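Long-range contacts in hypothetical protein (Bacteroides caccae, PDB 4M8R), which is of unknown function but combines an N-terminal Ig-like domain with a WD40-like domain of the beta-propeller class: residues E40-D45 and L94-E99; P306-M311 and N374-I379; Y217-V222 and M285-R290; G310-D315 and L322-V327. One frame throughout, in Å; residues are numbered along the deposited sequence. Where two conformers were deposited one is given.

Interaction 1. Residues E40-D45 and L94-E99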
loop_
_atom_site.group_PDB
_atom_site.type_symbol
_atom_site.label_atom_id
_atom_site.label_comp_id
_atom_site.label_asym_id
_atom_site.label_seq_id
_atom_site.Cartn_x
_atom_site.Cartn_y
_atom_site.Cartn_z
ATOM N N GLU A 40 35.981 -16.482 -21.091
ATOM C CA GLU A 40 36.076 -15.111 -20.595
ATOM C C GLU A 40 34.737 -14.430 -20.819
ATOM O O GLU A 40 34.195 -14.461 -21.925
ATOM C CB GLU A 40 37.149 -14.316 -21.345
ATOM C CG GLU A 40 38.587 -14.752 -21.101
ATOM C CD GLU A 40 39.561 -14.104 -22.078
ATOM O OE1 GLU A 40 39.408 -12.896 -22.371
ATOM O OE2 GLU A 40 40.485 -14.803 -22.554
ATOM N N GLY A 41 34.198 -13.834 -19.767
ATOM C CA GLY A 41 32.937 -13.117 -19.875
ATOM C C GLY A 41 31.728 -13.920 -19.437
ATOM O O GLY A 41 30.645 -13.356 -19.304
ATOM N N ASP A 42 31.894 -15.227 -19.223
ATOM C CA ASP A 42 30.830 -16.041 -18.638
ATOM C C ASP A 42 30.417 -15.423 -17.313
ATOM O O ASP A 42 31.269 -15.005 -16.526
ATOM C CB ASP A 42 31.277 -17.490 -18.410
ATOM C CG ASP A 42 31.291 -18.312 -19.689
ATOM O OD1 ASP A 42 31.100 -17.740 -20.779
ATOM O OD2 ASP A 42 31.506 -19.542 -19.611
ATOM N N GLN A 43 29.109 -15.334 -17.088
ATOM C CA GLN A 43 28.577 -14.821 -15.834
ATOM C C GLN A 43 27.794 -15.925 -15.131
ATOM O O GLN A 43 27.563 -16.998 -15.695
ATOM C CB GLN A 43 27.711 -13.587 -16.086
ATOM C CG GLN A 43 28.451 -12.490 -16.853
ATOM C CD GLN A 43 27.763 -11.130 -16.813
ATOM O OE1 GLN A 43 26.939 -10.854 -15.939
ATOM N NE2 GLN A 43 28.112 -10.268 -17.761
ATOM N N VAL A 44 27.421 -15.667 -13.885
ATOM C CA VAL A 44 26.672 -16.628 -13.100
ATOM C C VAL A 44 25.459 -15.934 -12.496
ATOM O O VAL A 44 25.580 -14.852 -11.923
ATOM C CB VAL A 44 27.553 -17.239 -11.994
ATOM C CG1 VAL A 44 26.746 -18.179 -11.113
ATOM C CG2 VAL A 44 28.741 -17.977 -12.606
ATOM N N ASP A 45 24.297 -16.572 -12.637
ATOM C CA ASP A 45 23.020 -16.042 -12.148
ATOM C C ASP A 45 22.439 -16.935 -11.061
ATOM O O ASP A 45 22.598 -18.155 -11.096
ATOM C CB ASP A 45 21.996 -15.981 -13.285
ATOM C CG ASP A 45 22.201 -14.803 -14.204
ATOM O OD1 ASP A 45 22.510 -13.690 -13.711
ATOM O OD2 ASP A 45 22.028 -14.991 -15.425
ATOM N N LEU A 94 24.937 -20.952 -15.204
ATOM C CA LEU A 94 25.985 -20.360 -16.029
ATOM C C LEU A 94 25.322 -19.530 -17.123
ATOM O O LEU A 94 24.436 -20.018 -17.820
ATOM C CB LEU A 94 26.848 -21.440 -16.669
ATOM C CG LEU A 94 28.067 -20.934 -17.445
ATOM C CD1 LEU A 94 29.021 -20.190 -16.528
ATOM C CD2 LEU A 94 28.775 -22.092 -18.132
ATOM N N ASN A 95 25.751 -18.280 -17.266
ATOM C CA ASN A 95 25.165 -17.357 -18.238
ATOM C C ASN A 95 26.212 -16.947 -19.267
ATOM O O ASN A 95 27.128 -16.189 -18.952
ATOM C CB ASN A 95 24.600 -16.126 -17.509
ATOM C CG ASN A 95 23.902 -15.147 -18.439
ATOM O OD1 ASN A 95 23.712 -15.414 -19.625
ATOM N ND2 ASN A 95 23.516 -13.996 -17.896
ATOM N N ARG A 96 26.081 -17.468 -20.486
ATOM C CA ARG A 96 26.958 -17.095 -21.592
ATOM C C ARG A 96 26.164 -16.288 -22.615
ATOM O O ARG A 96 25.515 -16.860 -23.493
ATOM C CB ARG A 96 27.585 -18.348 -22.232
ATOM C CG ARG A 96 28.451 -18.065 -23.460
ATOM C CD ARG A 96 29.814 -18.733 -23.389
ATOM N NE ARG A 96 29.780 -20.164 -23.692
ATOM C CZ ARG A 96 30.269 -21.140 -22.926
ATOM N NH1 ARG A 96 30.855 -20.894 -21.758
ATOM N NH2 ARG A 96 30.170 -22.394 -23.344
ATOM N N ALA A 97 26.232 -14.962 -22.495
ATOM C CA ALA A 97 25.471 -14.041 -23.349
ATOM C C ALA A 97 23.962 -14.302 -23.213
ATOM O O ALA A 97 23.399 -14.119 -22.133
ATOM C CB ALA A 97 25.944 -14.135 -24.800
ATOM N N SER A 98 23.314 -14.739 -24.288
ATOM C CA SER A 98 21.927 -15.202 -24.227
ATOM C C SER A 98 21.755 -16.413 -23.277
ATOM O O SER A 98 21.009 -16.347 -22.291
ATOM C CB SER A 98 21.452 -15.558 -25.653
ATOM O OG SER A 98 20.170 -16.164 -25.665
ATOM N N GLU A 99 22.496 -17.482 -23.564
ATOM C CA GLU A 99 22.217 -18.829 -23.044
ATOM C C GLU A 99 22.378 -18.962 -21.528
ATOM O O GLU A 99 23.219 -18.298 -20.928
ATOM C CB GLU A 99 23.142 -19.867 -23.705
ATOM C CG GLU A 99 23.290 -19.795 -25.226
ATOM C CD GLU A 99 22.108 -20.373 -25.981
ATOM O OE1 GLU A 99 21.002 -20.451 -25.405
ATOM O OE2 GLU A 99 22.291 -20.750 -27.163
#
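Asp42 and Arg96 join in a salt bridge, with NH1 of Arg96 2.6 Å from OD2 of Asp42. The same nitrogen lies 3.3 Å from Asp42 OD1, and although that N-H points almost straight at its acceptor (177°), both hydrogen bonds are weak, one because it is long and the other because it is strongly bent. The carboxylate sits at the guanidinium edge, the two planes 23° apart, and both of its oxygens face NH1; OD2 has a second, weak bond from Gln39 N. Asp42 CG stands beside its own backbone N (chi1 -77°), and the Arg96 chain bends on its way to the carboxylate, passing with CD 3.1 Å from OD1 of Asp42. Leu94 packs alongside: its CD1 lies 3.6 Å from the carbonyl O of Gln43 and 4.0 Å from CB of Asp42.

Behind these side chains lies the backbone pairing that positions them. Gln43 N donates to Asn95 O at 2.9 Å and Asn95 N to Gln43 O at 2.7 Å, an antiparallel hydrogen-bonded pair; Val44 and Leu94 follow as a non-hydrogen-bonded pair. Gln43 and Asn95 therefore share one face, and Val44 and Leu94 the other. Further out, Arg96 NH2 reaches the carbonyl of Leu12, Asp45 forms a salt bridge with Arg100, and Gln43 packs on Gln43 of the second subunit. Within the Ig-like domain, strand 43-50 runs between strand 60-72 and strand 88-96, and the latter turns directly into its next neighbour, strand 99-108.

Interaction 2. Residues P306-M311 and N374-I379. With EDO (1,2-ethanediol), chain H.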
loop_
_atom_site.group_PDB
_atom_site.type_symbol
_atom_site.label_atom_id
_atom_site.label_comp_id
_atom_site.label_asym_id
_atom_site.label_seq_id
_atom_site.Cartn_x
_atom_site.Cartn_y
_atom_site.Cartn_z
ATOM N N PRO A 306 22.734 21.659 9.307
ATOM C CA PRO A 306 21.325 21.533 8.963
ATOM C C PRO A 306 20.699 20.293 9.600
ATOM O O PRO A 306 21.393 19.304 9.835
ATOM C CB PRO A 306 21.336 21.383 7.432
ATOM C CG PRO A 306 22.731 21.666 6.991
ATOM C CD PRO A 306 23.606 21.359 8.161
ATOM N N PHE A 307 19.400 20.347 9.869
ATOM C CA PHE A 307 18.688 19.186 10.392
ATOM C C PHE A 307 17.262 19.127 9.875
ATOM O O PHE A 307 16.761 20.083 9.289
ATOM C CB PHE A 307 18.671 19.215 11.922
ATOM C CG PHE A 307 17.911 20.378 12.497
ATOM C CD1 PHE A 307 16.533 20.318 12.643
ATOM C CD2 PHE A 307 18.570 21.531 12.887
ATOM C CE1 PHE A 307 15.829 21.388 13.168
ATOM C CE2 PHE A 307 17.871 22.601 13.417
ATOM C CZ PHE A 307 16.501 22.535 13.554
ATOM N N TYR A 308 16.622 17.984 10.095
ATOM C CA TYR A 308 15.194 17.853 9.859
ATOM C C TYR A 308 14.545 16.988 10.923
ATOM O O TYR A 308 15.194 16.128 11.507
ATOM C CB TYR A 308 14.920 17.265 8.473
ATOM C CG TYR A 308 15.192 15.785 8.333
ATOM C CD1 TYR A 308 16.470 15.311 8.044
ATOM C CD2 TYR A 308 14.160 14.859 8.459
ATOM C CE1 TYR A 308 16.718 13.955 7.896
ATOM C CE2 TYR A 308 14.394 13.504 8.314
ATOM C CZ TYR A 308 15.674 13.056 8.039
ATOM O OH TYR A 308 15.901 11.709 7.906
ATOM N N PHE A 309 13.264 17.242 11.173
ATOM C CA PHE A 309 12.412 16.337 11.941
ATOM C C PHE A 309 11.476 15.633 10.966
ATOM O O PHE A 309 10.787 16.296 10.204
ATOM C CB PHE A 309 11.536 17.114 12.924
ATOM C CG PHE A 309 12.272 17.691 14.095
ATOM C CD1 PHE A 309 12.874 18.933 14.005
ATOM C CD2 PHE A 309 12.318 17.010 15.305
ATOM C CE1 PHE A 309 13.534 19.477 15.096
ATOM C CE2 PHE A 309 12.977 17.547 16.397
ATOM C CZ PHE A 309 13.587 18.785 16.294
ATOM N N GLY A 310 11.453 14.305 10.988
ATOM C CA GLY A 310 10.455 13.542 10.243
ATOM C C GLY A 310 9.194 13.433 11.080
ATOM O O GLY A 310 9.210 12.808 12.137
HETATM N N MSE A 311 8.107 14.051 10.618
HETATM C CA MSE A 311 6.864 14.141 11.401
HETATM C C MSE A 311 5.918 12.988 11.157
HETATM O O MSE A 311 4.860 12.912 11.777
HETATM C CB MSE A 311 6.164 15.458 11.083
HETATM C CG MSE A 311 7.080 16.660 11.302
HETATM SE SE MSE A 311 7.735 16.745 13.153
HETATM C CE MSE A 311 6.024 17.009 14.095
ATOM N N ASN A 374 19.032 11.106 12.956
ATOM C CA ASN A 374 17.618 10.790 13.163
ATOM C C ASN A 374 17.357 9.300 13.262
ATOM O O ASN A 374 17.833 8.529 12.435
ATOM C CB ASN A 374 16.775 11.327 12.007
ATOM C CG ASN A 374 16.895 12.825 11.837
ATOM O OD1 ASN A 374 17.934 13.328 11.426
ATOM N ND2 ASN A 374 15.823 13.544 12.137
ATOM N N ARG A 375 16.584 8.907 14.268
ATOM C CA ARG A 375 16.144 7.531 14.411
ATOM C C ARG A 375 14.751 7.433 13.804
ATOM O O ARG A 375 13.785 7.952 14.367
ATOM C CB ARG A 375 16.117 7.118 15.887
ATOM C CG ARG A 375 16.266 5.615 16.070
ATOM C CD ARG A 375 15.565 5.072 17.301
ATOM N NE ARG A 375 16.106 5.587 18.552
ATOM C CZ ARG A 375 16.028 4.962 19.725
ATOM N NH1 ARG A 375 15.452 3.769 19.828
ATOM N NH2 ARG A 375 16.550 5.531 20.804
ATOM N N LEU A 376 14.648 6.767 12.657
ATOM C CA LEU A 376 13.428 6.835 11.851
ATOM C C LEU A 376 12.291 5.904 12.268
ATOM O O LEU A 376 11.229 5.961 11.665
ATOM C CB LEU A 376 13.762 6.640 10.370
ATOM C CG LEU A 376 14.769 7.649 9.802
ATOM C CD1 LEU A 376 14.985 7.405 8.316
ATOM C CD2 LEU A 376 14.308 9.079 10.055
ATOM N N ASP A 377 12.497 5.065 13.286
ATOM C CA ASP A 377 11.369 4.346 13.929
ATOM C C ASP A 377 10.704 5.196 15.020
ATOM O O ASP A 377 9.719 4.784 15.622
ATOM C CB ASP A 377 11.771 2.956 14.472
ATOM C CG ASP A 377 12.919 3.003 15.477
ATOM O OD1 ASP A 377 13.491 4.085 15.690
ATOM O OD2 ASP A 377 13.263 1.942 16.042
ATOM N N ARG A 378 11.268 6.373 15.278
ATOM C CA ARG A 378 10.609 7.409 16.062
ATOM C C ARG A 378 10.056 8.438 15.095
ATOM O O ARG A 378 10.456 8.476 13.931
ATOM C CB ARG A 378 11.605 8.089 17.004
ATOM C CG ARG A 378 12.221 7.161 18.035
ATOM C CD ARG A 378 11.171 6.688 19.024
ATOM N NE ARG A 378 11.750 5.963 20.151
ATOM C CZ ARG A 378 12.038 4.663 20.158
ATOM N NH1 ARG A 378 11.818 3.894 19.089
ATOM N NH2 ARG A 378 12.556 4.122 21.252
ATOM N N ILE A 379 9.147 9.274 15.584
ATOM C CA ILE A 379 8.664 10.415 14.823
ATOM C C ILE A 379 8.897 11.689 15.625
ATOM O O ILE A 379 8.782 11.689 16.849
ATOM C CB ILE A 379 7.170 10.286 14.447
ATOM C CG1 ILE A 379 6.305 9.980 15.678
ATOM C CG2 ILE A 379 6.986 9.199 13.393
ATOM C CD1 ILE A 379 4.819 10.141 15.433
HETATM C C1 EDO H . 20.828 16.149 9.955
HETATM O O1 EDO H . 21.943 15.336 9.578
HETATM C C2 EDO H . 19.683 15.234 10.362
HETATM O O2 EDO H . 18.565 15.982 10.861
HETATM O O HOH W 1 12.755 12.490 12.739
#
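First torsions set the starting points of the Tyr308-Asn374 stack: the tyrosine CG sits between the backbone N and the carbonyl carbon (chi1 74°), while the asparagine CG stands beside its backbone N, anti to the carbonyl carbon (chi1 -59°). Amide and ring planes are only 12° apart, and Asn374 ND2 lies 4.0 Å above the plane, over the ring centre. ND2 also donates to Tyr308 O at 2.7 Å, with the acceptor close to the amide plane. One amide thus meets both the ring and the backbone carbonyl of the same residue. A water 2.8 Å from Gly310 N accepts from it and from Asn374 ND2, extending the link along the strand. Beside the stack, O2 of a 1,2-ethanediol, probably from the crystallisation liquor, accepts from Tyr308 N at 2.9 Å. At the ring tip, Tyr308 OH touches Leu376 CD2 at 3.8 Å. Further along the strand, Gly310 O packs 3.6 Å from Ile379 CA. The loop is turned by a type I beta turn from Arg375 to Arg378. Strands 303-310 and 368-373 each begin a four-stranded antiparallel meander, so the contact is consistent with neighbouring blades meeting in a beta-propeller.

Interaction 3. Residues Y217-V222 and M285-R290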
loop_
_atom_site.group_PDB
_atom_site.type_symbol
_atom_site.label_atom_id
_atom_site.label_comp_id
_atom_site.label_asym_id
_atom_site.label_seq_id
_atom_site.Cartn_x
_atom_site.Cartn_y
_atom_site.Cartn_z
ATOM N N TYR A 217 27.454 22.536 -11.002
ATOM C CA TYR A 217 26.981 21.473 -10.128
ATOM C C TYR A 217 25.533 21.089 -10.407
ATOM O O TYR A 217 24.696 21.945 -10.685
ATOM C CB TYR A 217 27.148 21.896 -8.666
ATOM C CG TYR A 217 28.597 21.986 -8.256
ATOM C CD1 TYR A 217 29.278 20.863 -7.812
ATOM C CD2 TYR A 217 29.297 23.188 -8.344
ATOM C CE1 TYR A 217 30.611 20.929 -7.450
ATOM C CE2 TYR A 217 30.632 23.265 -7.982
ATOM C CZ TYR A 217 31.282 22.130 -7.537
ATOM O OH TYR A 217 32.606 22.179 -7.175
ATOM N N SER A 218 25.258 19.789 -10.334
ATOM C CA SER A 218 23.914 19.247 -10.521
ATOM C C SER A 218 23.548 18.340 -9.360
ATOM O O SER A 218 24.412 17.902 -8.603
ATOM C CB SER A 218 23.829 18.438 -11.815
ATOM O OG SER A 218 23.948 19.273 -12.948
ATOM N N LEU A 219 22.256 18.058 -9.233
ATOM C CA LEU A 219 21.753 17.199 -8.173
ATOM C C LEU A 219 21.607 15.776 -8.706
ATOM O O LEU A 219 21.015 15.572 -9.759
ATOM C CB LEU A 219 20.406 17.724 -7.680
ATOM C CG LEU A 219 19.787 17.009 -6.481
ATOM C CD1 LEU A 219 20.675 17.141 -5.254
ATOM C CD2 LEU A 219 18.402 17.570 -6.212
ATOM N N TYR A 220 22.155 14.813 -7.975
ATOM C CA TYR A 220 22.174 13.411 -8.390
ATOM C C TYR A 220 21.507 12.524 -7.354
ATOM O O TYR A 220 21.528 12.824 -6.164
ATOM C CB TYR A 220 23.612 12.908 -8.524
ATOM C CG TYR A 220 24.370 13.365 -9.751
ATOM C CD1 TYR A 220 24.840 14.668 -9.857
ATOM C CD2 TYR A 220 24.661 12.473 -10.780
ATOM C CE1 TYR A 220 25.554 15.078 -10.971
ATOM C CE2 TYR A 220 25.375 12.873 -11.895
ATOM C CZ TYR A 220 25.821 14.170 -11.985
ATOM O OH TYR A 220 26.522 14.558 -13.097
ATOM N N ASN A 221 20.945 11.413 -7.816
ATOM C CA ASN A 221 20.543 10.332 -6.936
ATOM C C ASN A 221 21.655 9.302 -6.916
ATOM O O ASN A 221 21.954 8.696 -7.936
ATOM C CB ASN A 221 19.258 9.684 -7.431
ATOM C CG ASN A 221 18.738 8.629 -6.479
ATOM O OD1 ASN A 221 19.505 7.839 -5.929
ATOM N ND2 ASN A 221 17.432 8.624 -6.263
ATOM N N VAL A 222 22.260 9.093 -5.752
ATOM C CA VAL A 222 23.411 8.198 -5.645
ATOM C C VAL A 222 23.121 6.953 -4.832
ATOM O O VAL A 222 24.028 6.178 -4.561
ATOM C CB VAL A 222 24.649 8.924 -5.067
ATOM C CG1 VAL A 222 25.046 10.061 -5.980
ATOM C CG2 VAL A 222 24.398 9.437 -3.656
HETATM N N MSE A 285 23.800 28.129 3.550
HETATM C CA MSE A 285 23.739 28.233 2.096
HETATM C C MSE A 285 22.587 27.399 1.622
HETATM O O MSE A 285 22.496 26.215 1.956
HETATM C CB MSE A 285 25.088 27.755 1.558
HETATM C CG MSE A 285 25.085 27.313 0.096
HETATM SE SE MSE A 285 25.699 28.770 -1.070
HETATM C CE MSE A 285 27.505 29.035 -0.336
ATOM N N LEU A 286 21.695 28.003 0.841
ATOM C CA LEU A 286 20.561 27.284 0.266
ATOM C C LEU A 286 20.833 26.908 -1.185
ATOM O O LEU A 286 21.569 27.605 -1.895
ATOM C CB LEU A 286 19.291 28.126 0.354
ATOM C CG LEU A 286 18.848 28.521 1.763
ATOM C CD1 LEU A 286 17.585 29.367 1.702
ATOM C CD2 LEU A 286 18.628 27.290 2.630
ATOM N N TYR A 287 20.244 25.796 -1.618
ATOM C CA TYR A 287 20.390 25.328 -2.990
ATOM C C TYR A 287 19.033 24.934 -3.558
ATOM O O TYR A 287 18.303 24.145 -2.963
ATOM C CB TYR A 287 21.372 24.157 -3.057
ATOM C CG TYR A 287 21.415 23.445 -4.394
ATOM C CD1 TYR A 287 22.090 23.995 -5.479
ATOM C CD2 TYR A 287 20.789 22.218 -4.571
ATOM C CE1 TYR A 287 22.135 23.341 -6.701
ATOM C CE2 TYR A 287 20.826 21.560 -5.788
ATOM C CZ TYR A 287 21.502 22.122 -6.848
ATOM O OH TYR A 287 21.543 21.466 -8.057
ATOM N N ASN A 288 18.709 25.508 -4.711
ATOM C CA ASN A 288 17.498 25.196 -5.454
ATOM C C ASN A 288 17.938 24.603 -6.785
ATOM O O ASN A 288 18.626 25.275 -7.554
ATOM C CB ASN A 288 16.684 26.477 -5.675
ATOM C CG ASN A 288 15.326 26.219 -6.308
ATOM O OD1 ASN A 288 15.115 25.219 -6.993
ATOM N ND2 ASN A 288 14.399 27.141 -6.093
ATOM N N TYR A 289 17.546 23.358 -7.066
ATOM C CA TYR A 289 18.015 22.676 -8.281
ATOM C C TYR A 289 17.527 23.330 -9.579
ATOM O O TYR A 289 18.054 23.021 -10.653
ATOM C CB TYR A 289 17.706 21.165 -8.272
ATOM C CG TYR A 289 16.243 20.757 -8.193
ATOM C CD1 TYR A 289 15.358 21.014 -9.240
ATOM C CD2 TYR A 289 15.755 20.071 -7.083
ATOM C CE1 TYR A 289 14.027 20.627 -9.172
ATOM C CE2 TYR A 289 14.428 19.679 -7.010
ATOM C CZ TYR A 289 13.569 19.961 -8.054
ATOM O OH TYR A 289 12.254 19.569 -7.976
ATOM N N ARG A 290 16.529 24.213 -9.475
ATOM C CA ARG A 290 16.046 24.979 -10.624
ATOM C C ARG A 290 16.710 26.346 -10.761
ATOM O O ARG A 290 16.798 26.870 -11.864
ATOM C CB ARG A 290 14.537 25.184 -10.540
ATOM C CG ARG A 290 13.719 23.903 -10.494
ATOM C CD ARG A 290 12.294 24.106 -11.007
ATOM N NE ARG A 290 11.901 25.516 -11.050
ATOM C CZ ARG A 290 11.960 26.307 -12.126
ATOM N NH1 ARG A 290 12.393 25.851 -13.302
ATOM N NH2 ARG A 290 11.585 27.576 -12.019
#
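Leu219 enters the contact at CB, which lies 3.9 Å from the hydroxyl of Tyr287 and 4.3 Å from CE2 of the same ring. CB approaches at the edge, near the ring plane, and not over a face. From there CG is anti to the backbone N (chi1 -175°), and at the tip the CD2 branch touches Tyr289 CD2 at 3.7 Å, oblique to that ring. One leucine therefore meets two tyrosines, with its root against Tyr287 and one methyl against Tyr289.

Tyr289 presents its ring from the end of the strand, with CG held between its own backbone N and carbonyl carbon (chi1 61°). The bend there is an Asx turn, in which Asn288 OD1 accepts from Arg290 N at 3.0 Å. It also leaves Tyr289 N 4.0 Å above one face of the Tyr287 ring, offset toward the rim.

The segments 217-221 and 285-288 are not paired: their axes approach to 9.5 Å at 74°, a spacing that side chains must bridge. Ile271 of strand 270-276 touches both Leu219 and Tyr287, while Phe57 of the second subunit packs on Leu219. The Tyr287 hydroxyl stops 3.7 Å from Leu219 N, and the pair does not qualify as a hydrogen bond. With only apolar and van der Waals contacts, the two segments meet through shape and burial, without directional bonds between them.

Interaction 4. Residues G310-D315 and L322-V327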
loop_
_atom_site.group_PDB
_atom_site.type_symbol
_atom_site.label_atom_id
_atom_site.label_comp_id
_atom_site.label_asym_id
_atom_site.label_seq_id
_atom_site.Cartn_x
_atom_site.Cartn_y
_atom_site.Cartn_z
ATOM N N GLY A 310 11.453 14.305 10.988
ATOM C CA GLY A 310 10.455 13.542 10.243
ATOM C C GLY A 310 9.194 13.433 11.080
ATOM O O GLY A 310 9.210 12.808 12.137
HETATM N N MSE A 311 8.107 14.051 10.618
HETATM C CA MSE A 311 6.864 14.141 11.401
HETATM C C MSE A 311 5.918 12.988 11.157
HETATM O O MSE A 311 4.860 12.912 11.777
HETATM C CB MSE A 311 6.164 15.458 11.083
HETATM C CG MSE A 311 7.080 16.660 11.302
HETATM SE SE MSE A 311 7.735 16.745 13.153
HETATM C CE MSE A 311 6.024 17.009 14.095
ATOM N N ALA A 312 6.287 12.094 10.240
ATOM C CA ALA A 312 5.602 10.814 10.061
ATOM C C ALA A 312 6.611 9.789 9.567
ATOM O O ALA A 312 7.713 10.150 9.151
ATOM C CB ALA A 312 4.469 10.947 9.062
ATOM N N LEU A 313 6.238 8.515 9.611
ATOM C CA LEU A 313 7.103 7.450 9.095
ATOM C C LEU A 313 7.130 7.514 7.564
ATOM O O LEU A 313 6.083 7.699 6.940
ATOM C CB LEU A 313 6.605 6.079 9.554
ATOM C CG LEU A 313 6.523 5.854 11.068
ATOM C CD1 LEU A 313 5.702 4.611 11.383
ATOM C CD2 LEU A 313 7.909 5.751 11.683
ATOM N N PRO A 314 8.324 7.383 6.952
ATOM C CA PRO A 314 8.394 7.360 5.485
ATOM C C PRO A 314 7.930 6.020 4.904
ATOM O O PRO A 314 7.907 5.011 5.615
ATOM C CB PRO A 314 9.882 7.593 5.199
ATOM C CG PRO A 314 10.588 7.091 6.410
ATOM C CD PRO A 314 9.659 7.289 7.575
ATOM N N ASP A 315 7.551 6.022 3.626
ATOM C CA ASP A 315 7.114 4.805 2.936
ATOM C C ASP A 315 8.084 4.447 1.803
ATOM O O ASP A 315 8.270 5.232 0.871
ATOM C CB ASP A 315 5.691 4.987 2.392
ATOM C CG ASP A 315 5.227 3.809 1.546
ATOM O OD1 ASP A 315 5.412 2.652 1.984
ATOM O OD2 ASP A 315 4.670 4.037 0.450
ATOM N N LEU A 322 4.564 12.152 -0.352
ATOM C CA LEU A 322 5.062 13.407 0.242
ATOM C C LEU A 322 5.490 13.249 1.708
ATOM O O LEU A 322 4.656 13.098 2.601
ATOM C CB LEU A 322 4.009 14.518 0.106
ATOM C CG LEU A 322 4.483 15.981 0.155
ATOM C CD1 LEU A 322 5.036 16.367 1.522
ATOM C CD2 LEU A 322 5.506 16.276 -0.935
ATOM N N TYR A 323 6.798 13.313 1.939
ATOM C CA TYR A 323 7.380 13.136 3.263
ATOM C C TYR A 323 7.291 14.437 4.055
ATOM O O TYR A 323 7.880 15.442 3.662
ATOM C CB TYR A 323 8.838 12.691 3.118
ATOM C CG TYR A 323 9.523 12.290 4.402
ATOM C CD1 TYR A 323 8.879 11.490 5.340
ATOM C CD2 TYR A 323 10.838 12.673 4.663
ATOM C CE1 TYR A 323 9.512 11.113 6.513
ATOM C CE2 TYR A 323 11.479 12.295 5.833
ATOM C CZ TYR A 323 10.811 11.513 6.758
ATOM O OH TYR A 323 11.427 11.120 7.929
ATOM N N GLN A 324 6.558 14.409 5.167
ATOM C CA GLN A 324 6.269 15.610 5.954
ATOM C C GLN A 324 7.325 15.874 7.021
ATOM O O GLN A 324 7.714 14.970 7.751
ATOM C CB GLN A 324 4.878 15.511 6.579
ATOM C CG GLN A 324 3.768 15.727 5.558
ATOM C CD GLN A 324 2.475 15.018 5.899
ATOM O OE1 GLN A 324 1.406 15.631 5.919
ATOM N NE2 GLN A 324 2.559 13.714 6.146
ATOM N N LYS A 325 7.784 17.117 7.106
ATOM C CA LYS A 325 8.910 17.451 7.974
ATOM C C LYS A 325 9.070 18.941 8.262
ATOM O O LYS A 325 8.565 19.794 7.538
ATOM C CB LYS A 325 10.212 16.894 7.382
ATOM C CG LYS A 325 10.375 17.167 5.904
ATOM C CD LYS A 325 11.515 16.391 5.265
ATOM C CE LYS A 325 11.282 16.293 3.763
ATOM N NZ LYS A 325 12.471 16.709 2.982
ATOM N N LYS A 326 9.770 19.224 9.357
ATOM C CA LYS A 326 10.207 20.566 9.705
ATOM C C LYS A 326 11.724 20.556 9.637
ATOM O O LYS A 326 12.360 19.679 10.213
ATOM C CB LYS A 326 9.744 20.930 11.115
ATOM C CG LYS A 326 8.233 21.047 11.247
ATOM C CD LYS A 326 7.779 20.880 12.690
ATOM C CE LYS A 326 6.260 20.811 12.799
ATOM N NZ LYS A 326 5.602 22.120 12.537
ATOM N N VAL A 327 12.302 21.513 8.920
ATOM C CA VAL A 327 13.752 21.572 8.759
ATOM C C VAL A 327 14.308 22.895 9.244
ATOM O O VAL A 327 13.599 23.897 9.315
ATOM C CB VAL A 327 14.184 21.350 7.295
ATOM C CG1 VAL A 327 13.480 20.128 6.719
ATOM C CG2 VAL A 327 13.907 22.579 6.444
#
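Gly310 presents its CA to the hydroxyl of Tyr323 at 3.5 Å, an approach that its lack of a side chain makes possible. It also forms an antiparallel non-hydrogen-bonded pair with Lys325, their CA atoms 4.8 Å apart. Next, Met311 N donates to Gln324 O at 3.0 Å with an angle of 163° at the hydrogen, which carries the pairing one residue beyond the strand. This residue is a selenomethionine whose CG stands beside the backbone N (chi1 -55°); CG packs 3.9 Å from Lys325 CA, and the chain then bends so that CE comes 4.0 Å from Lys326 CE.

The two segments are the mouth of the loop between strands 303-310 and 325-333, the first two strands of a four-stranded antiparallel sheet, as expected of a blade in the WD40-like domain. The end of the Lys325 side chain leads away from 310-315, its NZ held by the carbonyls of Gly202 and Phe264 and by OD1 of Asn268.

Ala312 turns its carbonyl O to the edge of the Tyr323 ring, 3.3 Å from CE1 and near the ring plane. Both Ala312 and Gln324 are packed against by Leu52 of the third subunit. At Pro314 the pyrrolidine ring lies alongside the tyrosine, the two side chains pointing the same way, with Pro314 CB 3.8 Å from Tyr323 CE1.

Along the chain, interaction 1 comes first, in the Ig-like domain, followed by interaction 3 and then by interactions 2 and 4, all three in the WD40-like domain. Interaction 1 stands apart, its centre about 39 Å from that of interaction 3 and about 44 Å from those of the other two. Interactions 2 and 4 start from the same strand, share Gly310 and Met311, and have centres about 8 Å apart; both reach the sheet in which strands 303-310 and 325-333 are neighbours, interaction 2 also drawing in the loop after strand 368-373 of another sheet. Interaction 3 lies about 20 Å from interaction 4, without touching it. The second subunit reaches interactions 1 and 3 and the third interactions 2 and 4, so both domains contribute to the assembly.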